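Local structure of carbohydrate-binding protein (Flavonifractor plautii, 6N1B) at residues A[279-284]-A[339-344]; A[219-224]-A[310-315]. The protein probably removes the acetyl group from N-acetylgalactosamine of the blood group A antigen and binds the related blood group B trisaccharide beside calcium. All coordinates share one frame; numbering follows the deposited sequence.

In the fold
Contacts 1 and 2 lie with their centres about 17 Å apart and share the sheet of strands 269-278, 283-291, 300-306 and 313-314. Contact 1 joins this sheet to strand 333-342 of the next one, contact 2 to strand 217-224 of the preceding one, as between neighbouring blades of a beta-propeller. Phe-284, in segment 279-284 but not touching 339-344, packs on contact 2: its CB lies 3.9 Å from CH2 of Trp-312 and its CD2 3.9 Å from CH2 of Trp-221. Neither contact is in the glycan pocket, but Asn-223 ND2 is hydrogen-bonded to O of the pocket residue Trp-271, and Phe-339 N to OD2 of the calcium ligand Asp-274. The side chains of Tyr-341 and Trp-221 lie about 12 and 9 Å from bound calcium.

Contact 1 (A[279-284]-A[339-344])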
loop_
_atom_site.group_PDB
_atom_site.type_symbol
_atom_site.label_atom_id
_atom_site.label_comp_id
_atom_site.label_asym_id
_atom_site.label_seq_id
_atom_site.Cartn_x
_atom_site.Cartn_y
_atom_site.Cartn_z
ATOM N N PRO A 279 -4.747 8.331 16.413
ATOM C CA PRO A 279 -5.178 9.220 17.477
ATOM C C PRO A 279 -4.893 8.695 18.917
ATOM O O PRO A 279 -4.469 9.427 19.799
ATOM C CB PRO A 279 -6.674 9.382 17.250
ATOM C CG PRO A 279 -6.783 9.316 15.739
ATOM C CD PRO A 279 -5.794 8.186 15.422
ATOM N N ASP A 280 -5.127 7.391 19.109
ATOM C CA ASP A 280 -4.930 6.807 20.468
ATOM C C ASP A 280 -3.523 6.890 20.963
ATOM O O ASP A 280 -3.297 6.917 22.173
ATOM C CB ASP A 280 -5.431 5.348 20.457
ATOM C CG ASP A 280 -5.538 4.699 21.804
ATOM O OD1 ASP A 280 -6.067 5.316 22.717
ATOM O OD2 ASP A 280 -5.163 3.571 21.909
ATOM N N LEU A 281 -2.531 6.958 20.030
ATOM C CA LEU A 281 -1.123 7.072 20.326
ATOM C C LEU A 281 -0.575 8.435 20.172
ATOM O O LEU A 281 0.595 8.660 20.532
ATOM C CB LEU A 281 -0.290 6.103 19.450
ATOM C CG LEU A 281 -0.748 4.582 19.601
ATOM C CD1 LEU A 281 0.081 3.806 18.571
ATOM C CD2 LEU A 281 -0.500 4.072 20.973
ATOM N N LYS A 282 -1.335 9.370 19.687
ATOM C CA LYS A 282 -0.913 10.763 19.473
ATOM C C LYS A 282 0.308 10.790 18.590
ATOM O O LYS A 282 1.234 11.616 18.802
ATOM C CB LYS A 282 -0.771 11.496 20.741
ATOM C CG LYS A 282 -2.084 11.579 21.571
ATOM C CD LYS A 282 -1.807 12.295 22.953
ATOM C CE LYS A 282 -2.979 13.089 23.473
ATOM N NZ LYS A 282 -3.554 12.326 24.576
ATOM N N GLU A 283 0.380 9.953 17.555
ATOM C CA GLU A 283 1.532 9.902 16.669
ATOM C C GLU A 283 1.244 9.292 15.363
ATOM O O GLU A 283 0.226 8.572 15.183
ATOM C CB GLU A 283 2.737 9.211 17.295
ATOM C CG GLU A 283 2.552 7.763 17.459
ATOM C CD GLU A 283 3.565 7.005 18.328
ATOM O OE1 GLU A 283 4.582 7.565 18.743
ATOM O OE2 GLU A 283 3.273 5.730 18.488
ATOM N N PHE A 284 2.125 9.580 14.398
ATOM C CA PHE A 284 2.160 8.863 13.135
ATOM C C PHE A 284 2.934 7.549 13.340
ATOM O O PHE A 284 3.936 7.502 14.059
ATOM C CB PHE A 284 2.805 9.693 12.005
ATOM C CG PHE A 284 2.143 10.983 11.722
ATOM C CD1 PHE A 284 2.404 12.133 12.447
ATOM C CD2 PHE A 284 1.255 11.090 10.674
ATOM C CE1 PHE A 284 1.734 13.353 12.173
ATOM C CE2 PHE A 284 0.586 12.253 10.357
ATOM C CZ PHE A 284 0.819 13.384 11.116
ATOM N N PHE A 339 -1.918 -1.179 7.237
ATOM C CA PHE A 339 -2.375 -1.511 8.585
ATOM C C PHE A 339 -3.438 -0.569 9.067
ATOM O O PHE A 339 -3.594 0.582 8.570
ATOM C CB PHE A 339 -1.219 -1.545 9.573
ATOM C CG PHE A 339 -0.670 -0.224 9.953
ATOM C CD1 PHE A 339 0.162 0.510 9.062
ATOM C CD2 PHE A 339 -0.926 0.303 11.125
ATOM C CE1 PHE A 339 0.667 1.729 9.469
ATOM C CE2 PHE A 339 -0.453 1.565 11.561
ATOM C CZ PHE A 339 0.370 2.231 10.713
ATOM N N TYR A 340 -4.114 -1.053 10.104
ATOM C CA TYR A 340 -5.054 -0.193 10.887
ATOM C C TYR A 340 -4.798 -0.509 12.339
ATOM O O TYR A 340 -4.740 -1.694 12.753
ATOM C CB TYR A 340 -6.496 -0.528 10.541
ATOM C CG TYR A 340 -7.557 0.160 11.307
ATOM C CD1 TYR A 340 -7.631 1.569 11.272
ATOM C CD2 TYR A 340 -8.401 -0.515 12.138
ATOM C CE1 TYR A 340 -8.628 2.248 11.999
ATOM C CE2 TYR A 340 -9.438 0.198 12.828
ATOM C CZ TYR A 340 -9.464 1.551 12.791
ATOM O OH TYR A 340 -10.420 2.254 13.507
ATOM N N TYR A 341 -4.639 0.556 13.164
ATOM C CA TYR A 341 -4.633 0.440 14.619
ATOM C C TYR A 341 -6.090 0.500 15.092
ATOM O O TYR A 341 -6.724 1.546 14.944
ATOM C CB TYR A 341 -3.777 1.511 15.234
ATOM C CG TYR A 341 -3.739 1.488 16.724
ATOM C CD1 TYR A 341 -4.803 2.079 17.439
ATOM C CD2 TYR A 341 -2.679 1.008 17.457
ATOM C CE1 TYR A 341 -4.771 2.138 18.828
ATOM C CE2 TYR A 341 -2.581 1.103 18.825
ATOM C CZ TYR A 341 -3.658 1.666 19.500
ATOM O OH TYR A 341 -3.530 1.722 20.869
ATOM N N GLU A 342 -6.562 -0.608 15.621
ATOM C CA GLU A 342 -7.946 -0.709 16.097
ATOM C C GLU A 342 -7.919 -0.374 17.584
ATOM O O GLU A 342 -7.412 -1.142 18.377
ATOM C CB GLU A 342 -8.478 -2.065 15.817
ATOM C CG GLU A 342 -9.909 -2.229 16.242
ATOM C CD GLU A 342 -10.857 -2.617 15.162
ATOM O OE1 GLU A 342 -12.019 -2.534 15.420
ATOM O OE2 GLU A 342 -10.424 -2.940 13.985
ATOM N N PRO A 343 -8.545 0.756 17.976
ATOM C CA PRO A 343 -8.487 1.075 19.433
ATOM C C PRO A 343 -9.169 0.019 20.272
ATOM O O PRO A 343 -10.120 -0.607 19.808
ATOM C CB PRO A 343 -9.165 2.438 19.578
ATOM C CG PRO A 343 -9.152 2.942 18.249
ATOM C CD PRO A 343 -9.129 1.869 17.194
ATOM N N GLY A 344 -8.656 -0.130 21.482
ATOM C CA GLY A 344 -9.250 -0.994 22.469
ATOM C C GLY A 344 -10.220 -0.285 23.341
ATOM O O GLY A 344 -10.482 0.943 23.172
HETATM O O HOH W 1 -6.778 1.528 22.752
#
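Asp-280 and Tyr-341 both carry CG opposite the backbone nitrogen and beside the carbonyl carbon (chi1 -169° and 179°), which extends the carboxylate and the phenol to a common meeting point. There the Tyr-341 hydroxyl donates a hydrogen bond from OH to Asp-280 OD2 of 2.7 Å, received on the anti lone pair, the one turned from OD1. The two side chains run at about a right angle. OD2 sits at the ring edge, near its plane, while the carboxylate is rotated 47° from the ring. Asp-280 CB comes to 3.7 Å from Tyr-341 CE1, adding a carbon contact beside the polar one. On the CE2 side of the phenol, Leu-281 supplies the apolar half: its CD1 lies 3.8 Å from Tyr-341 CE2, and its CG 4.0 Å from the same atom.

A water molecule extends the polar link, donating to Asp-280 OD2 at 2.7 Å and accepting from Gly-344 N at 2.8 Å. Gly-348 N also bonds to OD2, so OD2 is tied to the loop that follows strand 333-342 once directly, by an amide, and once through the water. Asp-280 and Leu-281 are the central residues of a type I turn with a G1 beta bulge, closed by Lys-282 N to Pro-279 O at 3.1 Å; it links strands 269-278 and 283-291. The hairpin end is thus fastened to the next sheet. With the hydroxyl, the water and an amide all directed at OD2, three donors share its negative charge, which would be expected to favour the ionised carboxylate; the bond to OD2 would also orient the hydroxyl, which has a weak hydrogen bond with Gly-350 N.

Contact 2 (A[219-224]-A[310-315]); sequences ILWANN and VNWEQV
Trp-221 and Trp-312 meet as an offset edge-to-face pair, the edge of Trp-312 directed toward the face of Trp-221. The five-membered ring of Trp-221 and the six-membered ring of Trp-312 have centroids 5.7 Å apart, and their planes stand at 81°. One carbon does the touching: Trp-312 CZ2 approaches the NE1-CE2 bond of Trp-221 obliquely, 3.8 Å from NE1 and 4.1 Å from CE2. Relative to Trp-312, NE1 of Trp-221 lies at the edge, near its plane. In both residues CG is turned opposite the carbonyl carbon (chi1 -63° in each), which sends the indoles toward each other between strand 217-224 and the chain leading into strand 313-314. Trp-312 has a further edge-to-face partner in Phe-258.

Apolar side chains add to the packing. The methyl CG2 of Ile-219 sits 3.4 Å above the ring plane of Trp-221, offset toward the rim, and Met-240 and Val-210 of the flanking strands also touch this indole.

No hydrogen bond joins the two segments. The indole N-H of Trp-221 is given instead to Gly-309 O, just before Val-310, which should restrain the rotation of the ring. Two sheets are thereby joined through a buried aromatic interface whose attraction is mostly dispersion and ring electrostatics, with the N-H of Trp-221 satisfied by the Gly-309 carbonyl.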
loop_
_atom_site.group_PDB
_atom_site.type_symbol
_atom_site.label_atom_id
_atom_site.label_comp_id
_atom_site.label_asym_id
_atom_site.label_seq_id
_atom_site.Cartn_x
_atom_site.Cartn_y
_atom_site.Cartn_z
ATOM N N ILE A 219 -0.772 14.842 3.697
ATOM C CA ILE A 219 0.619 14.503 3.635
ATOM C C ILE A 219 0.797 13.278 2.792
ATOM O O ILE A 219 0.046 12.290 2.965
ATOM C CB ILE A 219 1.255 14.330 5.032
ATOM C CG1 ILE A 219 0.868 15.469 5.970
ATOM C CG2 ILE A 219 2.730 14.160 4.904
ATOM C CD1 ILE A 219 1.328 15.304 7.401
ATOM N N LEU A 220 1.787 13.274 1.911
ATOM C CA LEU A 220 2.096 12.119 1.071
ATOM C C LEU A 220 3.579 11.794 1.263
ATOM O O LEU A 220 4.428 12.687 1.084
ATOM C CB LEU A 220 1.775 12.429 -0.389
ATOM C CG LEU A 220 2.005 11.306 -1.436
ATOM C CD1 LEU A 220 1.093 11.567 -2.660
ATOM C CD2 LEU A 220 3.431 11.157 -1.894
ATOM N N TRP A 221 3.915 10.577 1.693
ATOM C CA TRP A 221 5.278 10.104 1.771
ATOM C C TRP A 221 5.558 9.130 0.629
ATOM O O TRP A 221 4.676 8.350 0.234
ATOM C CB TRP A 221 5.545 9.348 3.062
ATOM C CG TRP A 221 5.398 10.168 4.327
ATOM C CD1 TRP A 221 6.390 10.766 5.061
ATOM C CD2 TRP A 221 4.170 10.422 5.088
ATOM N NE1 TRP A 221 5.873 11.377 6.160
ATOM C CE2 TRP A 221 4.514 11.183 6.218
ATOM C CE3 TRP A 221 2.849 10.148 4.882
ATOM C CZ2 TRP A 221 3.587 11.604 7.149
ATOM C CZ3 TRP A 221 1.913 10.575 5.797
ATOM C CH2 TRP A 221 2.261 11.288 6.909
ATOM N N ALA A 222 6.731 9.218 0.044
ATOM C CA ALA A 222 7.098 8.355 -1.053
ATOM C C ALA A 222 8.594 8.053 -0.976
ATOM O O ALA A 222 9.350 8.807 -0.348
ATOM C CB ALA A 222 6.733 8.970 -2.421
ATOM N N ASN A 223 9.024 6.944 -1.609
ATOM C CA ASN A 223 10.447 6.566 -1.603
ATOM C C ASN A 223 11.103 7.009 -2.900
ATOM O O ASN A 223 10.671 6.689 -4.013
ATOM C CB ASN A 223 10.577 5.067 -1.394
ATOM C CG ASN A 223 11.968 4.592 -1.316
ATOM O OD1 ASN A 223 12.868 5.369 -0.902
ATOM N ND2 ASN A 223 12.203 3.334 -1.632
ATOM N N ASN A 224 12.191 7.795 -2.733
ATOM C CA ASN A 224 12.976 8.334 -3.877
ATOM C C ASN A 224 14.111 7.357 -4.218
ATOM O O ASN A 224 15.077 7.254 -3.395
ATOM C CB ASN A 224 13.487 9.683 -3.518
ATOM C CG ASN A 224 14.099 10.399 -4.686
ATOM O OD1 ASN A 224 14.790 9.711 -5.514
ATOM N ND2 ASN A 224 13.918 11.689 -4.812
ATOM N N VAL A 310 7.570 14.204 10.162
ATOM C CA VAL A 310 8.855 14.643 9.628
ATOM C C VAL A 310 10.044 13.916 10.183
ATOM O O VAL A 310 10.939 13.470 9.417
ATOM C CB VAL A 310 9.037 16.191 9.790
ATOM C CG1 VAL A 310 10.262 16.673 9.012
ATOM C CG2 VAL A 310 7.826 16.988 9.408
ATOM N N ASN A 311 10.047 13.826 11.519
ATOM C CA ASN A 311 11.165 13.282 12.297
ATOM C C ASN A 311 10.764 11.990 12.930
ATOM O O ASN A 311 9.792 11.986 13.717
ATOM C CB ASN A 311 11.551 14.349 13.326
ATOM C CG ASN A 311 11.952 15.635 12.656
ATOM O OD1 ASN A 311 13.002 15.686 12.025
ATOM N ND2 ASN A 311 11.095 16.665 12.760
ATOM N N TRP A 312 11.430 10.922 12.550
ATOM C CA TRP A 312 11.028 9.571 12.913
ATOM C C TRP A 312 12.028 8.873 13.798
ATOM O O TRP A 312 13.188 9.319 13.894
ATOM C CB TRP A 312 10.875 8.746 11.616
ATOM C CG TRP A 312 9.795 9.237 10.684
ATOM C CD1 TRP A 312 9.864 10.320 9.861
ATOM C CD2 TRP A 312 8.463 8.733 10.547
ATOM N NE1 TRP A 312 8.680 10.532 9.194
ATOM C CE2 TRP A 312 7.812 9.557 9.641
ATOM C CE3 TRP A 312 7.769 7.680 11.136
ATOM C CZ2 TRP A 312 6.428 9.361 9.304
ATOM C CZ3 TRP A 312 6.447 7.520 10.836
ATOM C CH2 TRP A 312 5.769 8.327 9.924
ATOM N N GLU A 313 11.583 7.778 14.383
ATOM C CA GLU A 313 12.506 6.863 15.093
ATOM C C GLU A 313 11.963 5.460 14.948
ATOM O O GLU A 313 10.850 5.161 15.347
ATOM C CB GLU A 313 12.673 7.266 16.554
ATOM C CG GLU A 313 13.752 6.427 17.301
ATOM C CD GLU A 313 13.920 6.920 18.723
ATOM O OE1 GLU A 313 14.837 7.554 18.946
ATOM O OE2 GLU A 313 13.216 6.599 19.649
ATOM N N GLN A 314 12.819 4.568 14.507
ATOM C CA GLN A 314 12.490 3.158 14.423
ATOM C C GLN A 314 12.253 2.620 15.788
ATOM O O GLN A 314 12.923 2.953 16.742
ATOM C CB GLN A 314 13.623 2.443 13.747
ATOM C CG GLN A 314 13.363 0.891 13.569
ATOM C CD GLN A 314 14.546 0.300 12.796
ATOM O OE1 GLN A 314 14.807 0.694 11.663
ATOM N NE2 GLN A 314 15.198 -0.683 13.403
ATOM N N VAL A 315 11.257 1.696 15.899
ATOM C CA VAL A 315 10.944 1.026 17.193
ATOM C C VAL A 315 11.784 -0.276 17.283
ATOM O O VAL A 315 11.512 -1.242 16.561
ATOM C CB VAL A 315 9.485 0.679 17.275
ATOM C CG1 VAL A 315 9.234 -0.034 18.621
ATOM C CG2 VAL A 315 8.617 1.907 17.138
#